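Local coordinates for protein probable mannosyltransferase KTR4 (PDB 5A07) that is a probable yeast mannosyltransferase of the GT-A class, with guanosine-5'-diphosphate and a manganese ion bound in its pocket, at residues 84-87 and 93-96; 271-276 and 295-300; 215-220 and 328-333; 404-409 and 414-419. All coordinates share one frame; numbering follows the deposited sequence.

Contact 1 (84-87 and 93-96); sequences ISEP and VRSG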
# COMPACT_ATOMS: atom_id res chain seq x y z
N ILE B 84 5.78 12.23 -18.55
CA ILE B 84 5.73 10.79 -18.76
C ILE B 84 4.44 10.41 -19.47
O ILE B 84 3.53 11.21 -19.60
CB ILE B 84 5.82 10.03 -17.42
CG1 ILE B 84 4.57 10.29 -16.57
CG2 ILE B 84 7.04 10.44 -16.65
CD1 ILE B 84 4.51 9.44 -15.30
N SER B 85 4.40 9.17 -19.91
CA SER B 85 3.18 8.61 -20.47
C SER B 85 2.87 7.19 -19.98
O SER B 85 1.89 7.03 -19.25
CB SER B 85 3.19 8.64 -21.99
OG SER B 85 4.31 8.00 -22.34
N GLU B 86 3.67 6.22 -20.37
CA GLU B 86 3.46 4.84 -20.03
C GLU B 86 4.78 4.17 -19.73
O GLU B 86 5.79 4.68 -20.11
CB GLU B 86 2.94 4.04 -21.23
CG GLU B 86 1.86 4.62 -22.00
CD GLU B 86 1.35 3.60 -22.97
OE1 GLU B 86 2.07 3.26 -23.93
OE2 GLU B 86 0.25 3.14 -22.77
N PRO B 87 4.76 2.96 -19.13
CA PRO B 87 6.03 2.30 -18.83
C PRO B 87 6.78 2.07 -20.12
O PRO B 87 6.16 1.71 -21.14
CB PRO B 87 5.61 1.01 -18.21
CG PRO B 87 4.30 1.32 -17.58
CD PRO B 87 3.65 2.24 -18.53
N VAL B 93 0.35 -4.88 -22.95
CA VAL B 93 -0.79 -5.58 -23.53
C VAL B 93 -1.91 -4.56 -23.68
O VAL B 93 -2.37 -3.94 -22.71
CB VAL B 93 -1.23 -6.72 -22.63
CG1 VAL B 93 -2.56 -7.33 -23.07
CG2 VAL B 93 -0.11 -7.77 -22.51
N ARG B 94 -2.32 -4.34 -24.91
CA ARG B 94 -3.34 -3.33 -25.24
C ARG B 94 -4.75 -3.93 -25.21
O ARG B 94 -4.93 -5.14 -25.29
CB ARG B 94 -3.09 -2.75 -26.66
CG ARG B 94 -1.73 -2.16 -26.89
CD ARG B 94 -1.45 -1.07 -25.89
NE ARG B 94 -0.15 -0.43 -26.08
CZ ARG B 94 0.27 0.61 -25.36
NH1 ARG B 94 -0.49 1.08 -24.37
NH2 ARG B 94 1.44 1.15 -25.61
N SER B 95 -5.74 -3.05 -25.14
CA SER B 95 -7.14 -3.42 -25.07
C SER B 95 -7.40 -4.28 -26.29
O SER B 95 -6.99 -3.88 -27.36
CB SER B 95 -7.96 -2.16 -25.25
OG SER B 95 -9.32 -2.51 -25.05
N GLY B 96 -8.05 -5.43 -26.17
CA GLY B 96 -8.28 -6.21 -27.41
C GLY B 96 -7.11 -7.02 -27.97
O GLY B 96 -7.29 -7.82 -28.85
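A surface salt bridge of the bidentate, end-on kind joins Glu86 to Arg94 within the long loop that leads from helix 65-80 to strand 105-110. Neither segment is helix or strand, and this pair of side chains is all that meets between them. The two side chains approach from opposite directions. Glu86 runs out extended beyond CG, while in Arg94 the bend at chi2 (-57°) swings the straight outer part of the chain toward the carboxylate. The flat ends meet almost coplanar, with 8° between carboxylate and guanidinium, so both bonds can be straight at once. Each carboxylate oxygen offers its syn lone pair to a different nitrogen, and this paired grip fixes the rotation of both groups. The guanidinium has a second tie, because NH1 also donates to the backbone O of Asn242; the arginine thereby links residues 84-87 to the part of the chain just before helix 245-251. At its base, the backbone N of Arg94 is hydrogen-bonded to the carboxylate of Asp97. Across the bridge, Arg94 NH2 lies 2.8 Å from Glu86 OE1, and Arg94 NH1 lies 2.7 Å from Glu86 OE2 with an N-H...O angle of 174°.

Contact 2 (271-276 and 295-300); sequences TLWTST and WLKDNS. With ACT (acetate ion), chain H.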
# COMPACT_ATOMS: atom_id res chain seq x y z
N THR B 271 5.56 -0.62 19.10
CA THR B 271 6.40 -1.81 19.09
C THR B 271 6.40 -2.65 17.84
O THR B 271 6.92 -3.74 17.83
CB THR B 271 6.09 -2.77 20.29
OG1 THR B 271 4.77 -3.35 20.17
CG2 THR B 271 6.25 -2.02 21.64
N LEU B 272 5.90 -2.15 16.73
CA LEU B 272 5.86 -2.99 15.53
C LEU B 272 7.28 -3.30 14.95
O LEU B 272 7.60 -4.42 14.62
CB LEU B 272 4.96 -2.34 14.47
CG LEU B 272 4.97 -3.02 13.10
CD1 LEU B 272 4.49 -4.44 13.14
CD2 LEU B 272 4.05 -2.16 12.20
N TRP B 273 8.11 -2.30 14.89
CA TRP B 273 9.51 -2.48 14.42
C TRP B 273 10.30 -3.41 15.36
O TRP B 273 10.95 -4.33 14.93
CB TRP B 273 10.23 -1.10 14.37
CG TRP B 273 11.66 -1.21 13.94
CD1 TRP B 273 12.76 -1.11 14.75
CD2 TRP B 273 12.14 -1.56 12.63
NE1 TRP B 273 13.90 -1.35 14.01
CE2 TRP B 273 13.55 -1.60 12.70
CE3 TRP B 273 11.52 -1.80 11.40
CZ2 TRP B 273 14.34 -1.91 11.60
CZ3 TRP B 273 12.29 -2.10 10.29
CH2 TRP B 273 13.71 -2.12 10.38
N THR B 274 10.25 -3.15 16.66
CA THR B 274 11.07 -3.98 17.61
C THR B 274 10.62 -5.40 17.56
O THR B 274 11.43 -6.31 17.50
CB THR B 274 11.07 -3.39 19.04
OG1 THR B 274 9.73 -3.14 19.47
CG2 THR B 274 11.70 -2.02 19.02
N SER B 275 9.31 -5.64 17.45
CA SER B 275 8.84 -7.01 17.28
C SER B 275 9.26 -7.61 15.96
O SER B 275 9.56 -8.80 15.85
CB SER B 275 7.30 -7.12 17.40
OG SER B 275 6.87 -6.56 18.60
N THR B 276 9.23 -6.79 14.91
CA THR B 276 9.58 -7.29 13.60
C THR B 276 11.07 -7.62 13.56
O THR B 276 11.47 -8.62 12.96
CB THR B 276 9.25 -6.23 12.54
OG1 THR B 276 7.83 -5.98 12.46
CG2 THR B 276 9.76 -6.67 11.18
N TRP B 295 15.24 2.59 3.01
CA TRP B 295 13.90 3.18 3.16
C TRP B 295 13.31 2.95 4.53
O TRP B 295 12.71 3.86 5.10
CB TRP B 295 12.99 2.56 2.10
CG TRP B 295 11.59 3.01 1.99
CD1 TRP B 295 11.15 4.25 1.68
CD2 TRP B 295 10.42 2.21 2.12
NE1 TRP B 295 9.78 4.28 1.63
CE2 TRP B 295 9.31 3.02 1.85
CE3 TRP B 295 10.19 0.90 2.44
CZ2 TRP B 295 8.00 2.56 1.92
CZ3 TRP B 295 8.90 0.42 2.46
CH2 TRP B 295 7.82 1.26 2.21
N LEU B 296 13.51 1.78 5.12
CA LEU B 296 13.11 1.51 6.51
C LEU B 296 13.92 2.29 7.59
O LEU B 296 13.45 2.54 8.68
CB LEU B 296 13.25 0.05 6.81
CG LEU B 296 12.52 -0.91 5.89
CD1 LEU B 296 12.80 -2.34 6.25
CD2 LEU B 296 11.01 -0.62 5.99
N LYS B 297 15.13 2.72 7.27
CA LYS B 297 16.07 3.25 8.25
C LYS B 297 16.35 4.72 8.10
O LYS B 297 17.15 5.26 8.85
CB LYS B 297 17.37 2.47 8.17
CG LYS B 297 17.27 1.00 8.38
CD LYS B 297 16.74 0.58 9.73
CE LYS B 297 17.51 1.22 10.88
NZ LYS B 297 17.03 0.73 12.24
N ASP B 298 15.65 5.43 7.20
CA ASP B 298 15.90 6.81 6.95
C ASP B 298 15.38 7.67 8.06
O ASP B 298 14.14 7.86 8.23
CB ASP B 298 15.30 7.31 5.61
CG ASP B 298 15.86 8.66 5.19
OD1 ASP B 298 16.55 9.32 6.00
OD2 ASP B 298 15.53 9.15 4.08
N ASN B 299 16.30 8.29 8.81
CA ASN B 299 15.95 9.05 9.98
C ASN B 299 16.07 10.53 9.73
O ASN B 299 15.84 11.35 10.63
CB ASN B 299 16.88 8.68 11.16
CG ASN B 299 18.35 8.84 10.82
OD1 ASN B 299 18.81 8.38 9.79
ND2 ASN B 299 19.09 9.46 11.71
N SER B 300 16.35 10.91 8.49
CA SER B 300 16.72 12.29 8.25
C SER B 300 15.62 13.35 8.10
O SER B 300 15.89 14.54 8.31
CB SER B 300 17.66 12.37 7.03
OG SER B 300 17.06 11.93 5.83
C ACT H . 18.57 1.69 15.67
O ACT H . 18.79 2.89 15.36
OXT ACT H . 18.18 0.79 14.87
CH3 ACT H . 18.80 1.27 17.12
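The start of helix 272-282 faces helix 293-297 with its backbone well separated, the closest CA atoms, of Trp273 and Leu296, being 9.6 Å apart. This is buried helix-helix packing, a tryptophan lying against a leucine and the aliphatic part of a lysine from the other segment. A chi1 of 178° sets Trp273 CG opposite the backbone N and carries the indole toward residues 296 and 297. Leu296 meets it at the edge, near the ring plane, its CD1 4.1 Å from Trp273 CZ3. Lys297 bends at chi2 and chi3 and crosses the indole at about a right angle, so that Lys297 CD comes to 3.9 Å from Trp273 CZ2. NZ has its strongest polar partner in Gly311 O, and is also hydrogen-bonded to Leu53 O, Tyr306 OH and OXT of an acetate ion (2.9 Å from Lys297 NZ), more partners than its three N-H can serve fully at once. Tyr306 OH bonds the acetate too. Beyond the lysine, Asp298 OD1 closes an Asx turn onto the backbone N of Ser300. Helix 354-365 runs beside the contact, touching Trp273 through Leu360 and Leu296 through Ala363, while helix 332-344 packs on Leu272 and helix 418-425 on Trp295.

Contact 3 (215-220 and 328-333); sequences EFYHHP and FLRSEP
Tyr217 lays one ring face on Leu329, a CH-pi contact that packs the 3-10 turn 216-218 against the junction of helices 326-329 and 332-344 in this GT-A-type domain. Leu329 CB stands almost exactly over the ring, 3.7 Å from the Tyr217 centroid and 5° off its normal. The isobutyl group crosses the tyrosine obliquely, and its CD1 branch enters the angle between two aromatic rings: Leu329 CD1 is 3.5 Å from Tyr217 CD1 and 3.6 Å from Phe216 CZ. Tyr217 turns an edge, through CD1, onto one face of the Phe216 ring, the two planes standing nearly perpendicular. In Tyr217, chi1 of 45° places CG between backbone N and carbonyl carbon, bringing the ring under Leu329 CB. The tyrosine hydroxyl is hydrogen-bonded to Glu335 of helix 332-344. Arg330 slides past Tyr217 in the opposite direction, extended from CG to NE, and delivers its guanidinium to backbone carbonyls, with NH2 also serving Leu222 O and NH1 Tyr225 O. Its bond from NH2 to Tyr217 O is 3.0 Å long, straight at 174° and in the carbonyl plane, while a water also donates to Tyr217 O from 3.2 Å.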
# COMPACT_ATOMS: atom_id res chain seq x y z
N GLU B 215 -5.62 -11.69 6.35
CA GLU B 215 -6.74 -12.60 6.10
C GLU B 215 -7.41 -12.45 4.73
O GLU B 215 -7.93 -13.45 4.22
CB GLU B 215 -7.75 -12.44 7.21
CG GLU B 215 -8.98 -13.34 7.12
CD GLU B 215 -8.67 -14.83 7.04
OE1 GLU B 215 -7.60 -15.23 7.52
OE2 GLU B 215 -9.48 -15.60 6.47
N PHE B 216 -7.41 -11.23 4.14
CA PHE B 216 -8.28 -11.00 2.94
C PHE B 216 -7.98 -11.98 1.85
O PHE B 216 -8.89 -12.52 1.21
CB PHE B 216 -8.19 -9.57 2.46
CG PHE B 216 -7.00 -9.29 1.59
CD1 PHE B 216 -5.84 -8.90 2.14
CD2 PHE B 216 -7.06 -9.45 0.22
CE1 PHE B 216 -4.75 -8.60 1.38
CE2 PHE B 216 -5.96 -9.15 -0.61
CZ PHE B 216 -4.81 -8.67 -0.01
N TYR B 217 -6.69 -12.31 1.67
CA TYR B 217 -6.29 -13.19 0.55
C TYR B 217 -6.64 -14.67 0.79
O TYR B 217 -6.55 -15.47 -0.13
CB TYR B 217 -4.79 -13.09 0.24
CG TYR B 217 -3.89 -13.14 1.46
CD1 TYR B 217 -3.62 -12.00 2.22
CD2 TYR B 217 -3.26 -14.35 1.84
CE1 TYR B 217 -2.82 -12.07 3.34
CE2 TYR B 217 -2.42 -14.41 2.93
CZ TYR B 217 -2.20 -13.30 3.68
OH TYR B 217 -1.38 -13.35 4.76
N HIS B 218 -7.09 -14.98 1.99
CA HIS B 218 -7.64 -16.31 2.27
C HIS B 218 -9.15 -16.38 2.08
O HIS B 218 -9.72 -17.40 2.30
CB HIS B 218 -7.39 -16.67 3.74
CG HIS B 218 -5.96 -16.92 4.02
ND1 HIS B 218 -5.24 -17.86 3.31
CD2 HIS B 218 -5.10 -16.36 4.90
CE1 HIS B 218 -3.99 -17.83 3.70
NE2 HIS B 218 -3.88 -16.97 4.70
N HIS B 219 -9.82 -15.28 1.75
CA HIS B 219 -11.26 -15.39 1.56
C HIS B 219 -11.53 -16.32 0.39
O HIS B 219 -10.86 -16.27 -0.65
CB HIS B 219 -11.91 -14.04 1.34
CG HIS B 219 -13.41 -14.09 1.41
ND1 HIS B 219 -14.17 -14.52 0.36
CD2 HIS B 219 -14.28 -13.79 2.40
CE1 HIS B 219 -15.44 -14.49 0.69
NE2 HIS B 219 -15.54 -14.03 1.92
N PRO B 220 -12.54 -17.21 0.52
CA PRO B 220 -12.81 -18.13 -0.57
C PRO B 220 -12.96 -17.53 -1.98
O PRO B 220 -12.56 -18.15 -2.95
CB PRO B 220 -14.15 -18.81 -0.15
CG PRO B 220 -14.14 -18.74 1.28
CD PRO B 220 -13.44 -17.44 1.67
N PHE B 328 2.93 -13.48 -3.18
CA PHE B 328 3.79 -13.02 -2.14
C PHE B 328 3.16 -13.14 -0.74
O PHE B 328 3.77 -13.60 0.21
CB PHE B 328 4.33 -11.58 -2.43
CG PHE B 328 5.14 -11.05 -1.33
CD1 PHE B 328 6.41 -11.57 -1.05
CD2 PHE B 328 4.64 -10.06 -0.50
CE1 PHE B 328 7.16 -11.09 0.02
CE2 PHE B 328 5.40 -9.57 0.56
CZ PHE B 328 6.69 -10.09 0.81
N LEU B 329 1.90 -12.73 -0.62
CA LEU B 329 1.23 -12.74 0.67
C LEU B 329 1.02 -14.20 1.15
O LEU B 329 0.91 -14.45 2.33
CB LEU B 329 -0.13 -12.08 0.57
CG LEU B 329 -0.14 -10.60 0.10
CD1 LEU B 329 -1.48 -9.96 0.29
CD2 LEU B 329 0.91 -9.80 0.78
N ARG B 330 0.84 -15.09 0.20
CA ARG B 330 0.63 -16.50 0.49
C ARG B 330 1.95 -17.27 0.80
O ARG B 330 1.88 -18.44 1.16
CB ARG B 330 -0.10 -17.14 -0.66
CG ARG B 330 -1.55 -16.67 -0.74
CD ARG B 330 -2.18 -17.07 -2.08
NE ARG B 330 -3.59 -16.65 -2.02
CZ ARG B 330 -4.37 -16.47 -3.08
NH1 ARG B 330 -3.90 -16.57 -4.26
NH2 ARG B 330 -5.61 -16.08 -2.92
N SER B 331 3.10 -16.64 0.60
CA SER B 331 4.42 -17.24 0.74
C SER B 331 4.79 -17.36 2.17
O SER B 331 4.23 -16.72 3.05
CB SER B 331 5.50 -16.38 0.01
OG SER B 331 5.81 -15.17 0.75
N GLU B 332 5.75 -18.25 2.46
CA GLU B 332 6.05 -18.62 3.85
C GLU B 332 6.50 -17.45 4.67
O GLU B 332 6.01 -17.23 5.77
CB GLU B 332 7.09 -19.76 3.89
CG GLU B 332 7.46 -20.10 5.33
CD GLU B 332 8.64 -21.08 5.42
OE1 GLU B 332 8.85 -21.88 4.51
OE2 GLU B 332 9.40 -20.99 6.40
N PRO B 333 7.38 -16.58 4.13
CA PRO B 333 7.82 -15.50 4.99
C PRO B 333 6.70 -14.56 5.43
O PRO B 333 6.63 -14.12 6.60
CB PRO B 333 8.85 -14.76 4.13
CG PRO B 333 9.24 -15.69 3.07
CD PRO B 333 8.09 -16.61 2.85
O HOH W 1 -4.67 -17.95 0.45

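Contact 4 (404-409 and 414-419); sequences GKFTPW and NQNCQA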
# COMPACT_ATOMS: atom_id res chain seq x y z
N GLY B 404 2.15 17.40 -9.68
CA GLY B 404 3.14 17.49 -8.66
C GLY B 404 2.66 17.99 -7.33
O GLY B 404 3.41 18.04 -6.37
N LYS B 405 1.38 18.36 -7.23
CA LYS B 405 0.89 18.81 -5.95
C LYS B 405 0.41 17.65 -5.05
O LYS B 405 -0.71 17.14 -5.19
CB LYS B 405 -0.25 19.80 -6.20
CG LYS B 405 -0.74 20.58 -5.00
CD LYS B 405 0.39 21.46 -4.52
CE LYS B 405 -0.17 22.49 -3.53
NZ LYS B 405 0.95 23.26 -2.95
N PHE B 406 1.27 17.26 -4.13
CA PHE B 406 1.11 16.12 -3.28
C PHE B 406 -0.05 16.37 -2.32
O PHE B 406 -0.80 15.47 -2.02
CB PHE B 406 2.42 15.95 -2.51
CG PHE B 406 2.40 15.01 -1.38
CD1 PHE B 406 2.27 13.60 -1.60
CD2 PHE B 406 2.60 15.44 -0.12
CE1 PHE B 406 2.31 12.71 -0.57
CE2 PHE B 406 2.64 14.53 0.94
CZ PHE B 406 2.56 13.16 0.70
N THR B 407 -0.17 17.59 -1.82
CA THR B 407 -1.21 17.95 -0.88
C THR B 407 -1.41 19.47 -0.86
O THR B 407 -0.47 20.22 -1.10
CB THR B 407 -0.86 17.46 0.54
OG1 THR B 407 -1.96 17.74 1.40
CG2 THR B 407 0.36 18.13 1.11
N PRO B 408 -2.64 19.94 -0.61
CA PRO B 408 -2.84 21.39 -0.55
C PRO B 408 -2.35 22.02 0.76
O PRO B 408 -2.24 23.24 0.83
CB PRO B 408 -4.36 21.53 -0.70
CG PRO B 408 -4.95 20.24 -0.19
CD PRO B 408 -3.91 19.17 -0.44
N TRP B 409 -2.10 21.20 1.77
CA TRP B 409 -1.69 21.63 3.08
C TRP B 409 -0.17 21.38 3.27
O TRP B 409 0.26 20.28 3.63
CB TRP B 409 -2.49 20.89 4.17
CG TRP B 409 -4.02 20.81 3.93
CD1 TRP B 409 -4.80 19.66 3.91
CD2 TRP B 409 -4.90 21.88 3.69
NE1 TRP B 409 -6.11 20.00 3.67
CE2 TRP B 409 -6.19 21.35 3.56
CE3 TRP B 409 -4.74 23.25 3.61
CZ2 TRP B 409 -7.29 22.14 3.30
CZ3 TRP B 409 -5.86 24.05 3.36
CH2 TRP B 409 -7.12 23.49 3.21
N ASN B 414 5.95 17.12 5.00
CA ASN B 414 6.88 16.19 5.66
C ASN B 414 6.37 14.77 5.93
O ASN B 414 7.13 13.94 6.45
CB ASN B 414 7.45 16.80 6.95
CG ASN B 414 6.45 16.86 8.06
OD1 ASN B 414 5.24 16.70 7.90
ND2 ASN B 414 6.96 17.17 9.22
N GLN B 415 5.12 14.48 5.57
CA GLN B 415 4.62 13.13 5.57
C GLN B 415 4.93 12.32 4.28
O GLN B 415 4.70 11.17 4.23
CB GLN B 415 3.09 13.17 5.86
CG GLN B 415 2.72 13.85 7.18
CD GLN B 415 3.47 13.29 8.34
OE1 GLN B 415 3.34 12.15 8.67
NE2 GLN B 415 4.30 14.13 8.98
N ASN B 416 5.49 12.96 3.27
CA ASN B 416 5.87 12.31 2.01
C ASN B 416 7.23 11.59 2.19
O ASN B 416 8.20 12.23 2.60
CB ASN B 416 6.00 13.37 0.93
CG ASN B 416 5.99 12.78 -0.48
OD1 ASN B 416 6.01 11.56 -0.68
ND2 ASN B 416 6.00 13.65 -1.44
N CYS B 417 7.23 10.29 1.93
CA CYS B 417 8.45 9.49 1.95
C CYS B 417 8.94 9.14 0.56
O CYS B 417 9.90 8.41 0.41
CB CYS B 417 8.26 8.26 2.82
SG CYS B 417 9.87 7.53 3.23
N GLN B 418 8.30 9.67 -0.48
CA GLN B 418 8.61 9.25 -1.83
C GLN B 418 10.08 9.58 -2.22
O GLN B 418 10.69 8.80 -2.93
CB GLN B 418 7.63 9.81 -2.84
CG GLN B 418 7.85 9.35 -4.29
CD GLN B 418 7.49 7.89 -4.45
OE1 GLN B 418 6.41 7.45 -4.02
NE2 GLN B 418 8.35 7.14 -5.04
N ALA B 419 10.64 10.71 -1.76
CA ALA B 419 12.03 11.05 -2.06
C ALA B 419 12.98 10.00 -1.56
O ALA B 419 13.95 9.68 -2.24
CB ALA B 419 12.42 12.42 -1.48
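An amide-aromatic stack between Phe406 and Asn416 brings the loop after strand 384-386 against the residues that lead into helix 418-425. The contact is partly buried and lies beside strand 256-262, whose Leu262 touches the phenylalanine. The ring and the asparagine amide are nearly parallel, 9° apart, and overlap face on. Asn416 ND2 sits over the middle of the ring, 3.7 Å above the plane of Phe406, while Asn416 CB lies toward the rim, 3.5 Å from Phe406 CZ and 3.8 Å from the ring centroid in a CH-pi contact. Asn416 chi1, -163°, swings CG away from its own N and over the Phe406 face. No hydrogen bond crosses between the segments; the ring is also stacked with Tyr384, and the backbone of Phe406 is hydrogen-bonded to Thr385. The amide is held from its other end, since Asn416 OD1 accepts from Gln418 N at 3.0 Å, the donor approaching from well above the carbonyl plane. Next in the chain, Cys417, at the N-cap position, is tied by a disulfide to Cys315, and the asparagine side chain also touches Tyr76 of helix 65-80. The side-chain-to-backbone bond between Asn416 OD1 and Gln418 N, two residues on, makes an Asx turn, here just ahead of helix 418-425.

Overall arrangement
Contacts 2 and 4 touch directly: Trp295 NE1 is 3.6 Å from Cys417 SG, so the tryptophan of one packs on the disulfide sulfur of the other. Contact 3 comes within about 9 Å of contact 2 at the nearest atoms, and the whole of contact 2 falls in the chain between residues 220 and 328. Contact 1 stands apart, on the other side of the chain's centre from contact 2, with centres 36 Å apart, though its nearest atoms come to about 10 Å from contact 4. Contacts 3 and 4 lie on opposite sides of the centre; the side chain of Phe216 is about 10 Å, and that of Gln415 about 14 Å, from the bound guanosine-5'-diphosphate.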